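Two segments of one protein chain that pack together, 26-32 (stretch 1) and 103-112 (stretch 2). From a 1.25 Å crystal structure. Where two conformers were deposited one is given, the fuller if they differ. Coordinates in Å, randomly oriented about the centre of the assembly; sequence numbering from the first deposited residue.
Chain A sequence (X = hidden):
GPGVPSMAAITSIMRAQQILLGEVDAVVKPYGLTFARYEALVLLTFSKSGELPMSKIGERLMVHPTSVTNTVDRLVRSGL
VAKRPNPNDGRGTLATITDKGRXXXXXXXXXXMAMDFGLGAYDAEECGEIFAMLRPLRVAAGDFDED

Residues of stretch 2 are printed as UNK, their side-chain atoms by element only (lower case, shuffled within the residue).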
# COMPACT_ATOMS: atom_id res chain seq x y z
N ALA A 26 -6.90 1.42 -12.15
CA ALA A 26 -7.21 1.80 -13.52
C ALA A 26 -8.43 1.04 -14.05
O ALA A 26 -9.22 1.57 -14.83
CB ALA A 26 -5.98 1.59 -14.42
N VAL A 27 -8.60 -0.21 -13.62
CA VAL A 27 -9.73 -1.00 -14.08
C VAL A 27 -11.05 -0.44 -13.52
O VAL A 27 -12.07 -0.48 -14.20
CB VAL A 27 -9.55 -2.48 -13.70
CG1 VAL A 27 -10.80 -3.28 -13.99
CG2 VAL A 27 -8.36 -3.11 -14.41
N VAL A 28 -11.06 0.02 -12.28
CA VAL A 28 -12.32 0.46 -11.67
C VAL A 28 -12.60 1.95 -11.85
O VAL A 28 -13.73 2.39 -11.60
CB VAL A 28 -12.43 0.06 -10.17
CG1 VAL A 28 -12.30 -1.45 -10.02
CG2 VAL A 28 -11.42 0.76 -9.30
N LYS A 29 -11.62 2.71 -12.32
CA LYS A 29 -11.79 4.14 -12.58
C LYS A 29 -12.98 4.49 -13.50
O LYS A 29 -13.70 5.43 -13.19
CB LYS A 29 -10.48 4.75 -13.12
CG LYS A 29 -10.49 6.27 -13.26
CD LYS A 29 -9.20 6.78 -13.90
CE LYS A 29 -9.23 8.26 -14.21
NZ LYS A 29 -8.93 9.06 -12.99
N PRO A 30 -13.23 3.72 -14.58
CA PRO A 30 -14.38 4.07 -15.44
C PRO A 30 -15.73 3.98 -14.74
O PRO A 30 -16.71 4.58 -15.20
CB PRO A 30 -14.29 3.05 -16.58
CG PRO A 30 -12.87 2.63 -16.60
CD PRO A 30 -12.40 2.67 -15.18
N TYR A 31 -15.80 3.25 -13.62
CA TYR A 31 -17.01 3.18 -12.81
C TYR A 31 -17.10 4.29 -11.75
O TYR A 31 -18.04 4.30 -10.95
CB TYR A 31 -17.09 1.82 -12.12
CG TYR A 31 -17.11 0.70 -13.11
CD1 TYR A 31 -18.27 0.39 -13.79
CD2 TYR A 31 -15.96 -0.02 -13.41
CE1 TYR A 31 -18.29 -0.63 -14.73
CE2 TYR A 31 -15.97 -1.04 -14.35
CZ TYR A 31 -17.15 -1.34 -15.01
OH TYR A 31 -17.19 -2.34 -15.94
N GLY A 32 -16.14 5.20 -11.75
CA GLY A 32 -16.09 6.27 -10.75
C GLY A 32 -15.53 5.81 -9.41
O GLY A 32 -15.64 6.52 -8.41
N UNK A 103 -25.15 -3.31 -9.34
CA UNK A 103 -24.85 -3.39 -10.77
C UNK A 103 -23.40 -3.00 -11.05
O UNK A 103 -22.70 -3.66 -11.84
c UNK A 103 -27.26 -2.92 -11.56
o UNK A 103 -29.43 -2.15 -12.12
o UNK A 103 -27.74 -0.77 -12.47
c UNK A 103 -25.79 -2.49 -11.58
c UNK A 103 -28.21 -1.87 -12.08
N UNK A 104 -22.95 -1.93 -10.43
CA UNK A 104 -21.60 -1.45 -10.66
C UNK A 104 -20.57 -2.43 -10.13
O UNK A 104 -19.60 -2.76 -10.83
c UNK A 104 -19.92 0.32 -9.95
c UNK A 104 -21.40 -0.04 -10.05
c UNK A 104 -22.24 0.99 -10.82
N UNK A 105 -20.77 -2.96 -8.93
CA UNK A 105 -19.76 -3.84 -8.41
C UNK A 105 -19.72 -5.17 -9.21
O UNK A 105 -18.65 -5.72 -9.40
c UNK A 105 -21.05 -4.92 -6.52
c UNK A 105 -18.60 -4.48 -6.25
c UNK A 105 -19.89 -3.99 -6.87
N UNK A 106 -20.86 -5.64 -9.74
CA UNK A 106 -20.89 -6.80 -10.64
C UNK A 106 -20.01 -6.55 -11.87
O UNK A 106 -19.20 -7.40 -12.27
c UNK A 106 -22.46 -8.23 -12.11
c UNK A 106 -23.87 -8.40 -12.69
o UNK A 106 -24.23 -9.54 -13.06
o UNK A 106 -24.61 -7.39 -12.82
c UNK A 106 -22.33 -7.10 -11.09
N UNK A 107 -20.20 -5.41 -12.49
CA UNK A 107 -19.46 -5.06 -13.69
C UNK A 107 -17.97 -4.90 -13.40
O UNK A 107 -17.12 -5.39 -14.17
c UNK A 107 -20.05 -3.81 -14.32
N UNK A 108 -17.65 -4.20 -12.31
CA UNK A 108 -16.24 -3.99 -11.96
C UNK A 108 -15.55 -5.33 -11.64
O UNK A 108 -14.40 -5.54 -12.04
c UNK A 108 -16.16 -3.01 -10.79
N UNK A 109 -16.23 -6.21 -10.91
CA UNK A 109 -15.67 -7.52 -10.60
C UNK A 109 -15.38 -8.34 -11.86
O UNK A 109 -14.32 -8.97 -11.95
c UNK A 109 -16.57 -8.30 -9.64
o UNK A 109 -16.67 -7.54 -8.43
c UNK A 109 -16.02 -9.71 -9.35
N UNK A 110 -16.30 -8.33 -12.81
CA UNK A 110 -16.05 -9.06 -14.05
C UNK A 110 -14.81 -8.52 -14.76
O UNK A 110 -14.00 -9.32 -15.23
n UNK A 110 -16.37 -8.21 -17.90
n UNK A 110 -14.37 -7.67 -18.87
n UNK A 110 -15.16 -9.83 -19.00
c UNK A 110 -17.45 -9.12 -17.51
c UNK A 110 -15.30 -8.57 -18.58
c UNK A 110 -17.09 -9.88 -16.24
c UNK A 110 -17.24 -9.01 -15.00
N UNK A 111 -14.64 -7.20 -14.80
CA UNK A 111 -13.46 -6.63 -15.43
C UNK A 111 -12.17 -7.01 -14.68
O UNK A 111 -11.17 -7.37 -15.31
c UNK A 111 -14.56 -4.59 -16.51
o UNK A 111 -14.77 -3.36 -16.50
c UNK A 111 -13.57 -5.11 -15.49
o UNK A 111 -15.12 -5.39 -17.29
N UNK A 112 -12.19 -6.92 -13.35
CA UNK A 112 -11.02 -7.27 -12.53
C UNK A 112 -10.65 -8.74 -12.71
O UNK A 112 -9.47 -9.10 -12.83
c UNK A 112 -11.29 -5.44 -10.76
c UNK A 112 -11.25 -6.94 -11.05
c UNK A 112 -9.86 -4.92 -10.72
c UNK A 112 -12.02 -5.19 -9.47
O HOH W 1 -12.79 -1.46 -16.67

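Position 103 carries five side-chain atoms, a run of three carbons whose last bears two oxygens. That is a carboxylate on a two-methylene arm, hence Glu 103. It is out of reach of stretch 1 and plays no part in the contact.

At position 104 one carbon carries two more, all apolar, a fork directly at CB. The residue is Val 104, with chi1 at 165° (t). Its CA-to-CB bond points sideways, yet its CG1 lies 3.9 Å from CB of Tyr 31, an apolar approach oblique to the tyrosine ring.

Position 105 repeats the three-carbon fork and is therefore Val 105, here with chi1 p. Its CA-to-CB bond points away from stretch 1, and the side chain is buried without touching it.

Position 106 has three carbons in line, the third with two oxygens: Glu 106. It is exposed and out of reach.

A single side-chain carbon marks position 107 as Ala 107. It points toward stretch 1, and its CB sits 3.7 Å from CE1 of Tyr 31 and 3.6 Å from OH of Tyr 31.

Position 108 likewise has one carbon, giving Ala 108. This small residue lies where the backbones come close, its CA being 5.9 Å from CA of Val 28. Its CB is 4.2 Å from CG1 of Val 28 and 4.0 Å from CD2 of Tyr 31, while its backbone N lies over one face of the tyrosine ring.

At position 109 a carbon bears one oxygen and one carbon, the beta-branched hydroxyl of Thr 109. It points away from stretch 1.

Position 110 shows three carbons, a nitrogen, then a carbon with two further nitrogens. This guanidinium identifies Arg 110, which does not touch stretch 1.

Position 111 has two carbons, the second with two oxygens, so it is Asp 111. Its CB is 3.6 Å from CG1 of Val 27, and its OD2 accepts a 2.7 Å hydrogen bond from OH of Tyr 31, near the plane of the ring. OD1 faces the preceding residue in a salt bridge, 2.9 Å from NH2 of Arg 110.

Position 112 has four carbons forked at the second: Leu 112. Although CA-to-CB points sideways, the end of the side chain comes nearer, placing CD2 3.8 Å from CG1 of Val 27 and CD1 3.8 Å from CG1 of Val 28.

The contact follows the helical repeat: positions 104, 107, 108, 111 and 112 meet Val 27, Val 28 and Tyr 31, burying 383 Å² in total. Tyr 31 contributes 111 Å², the largest single share, with its ring beside Val 104, Ala 107 and Ala 108 and its hydroxyl anchored on Asp 111. A water adds a polar link by donating to O of Val 27 at 2.8 Å and to OD2 of Asp 111 at 2.7 Å. The same carboxylate oxygen thus receives both the tyrosine and the water, joining the polar edge to the apolar packing of the valines against Leu 112.

Stretch 2 (103-112) EVVEAATRDL
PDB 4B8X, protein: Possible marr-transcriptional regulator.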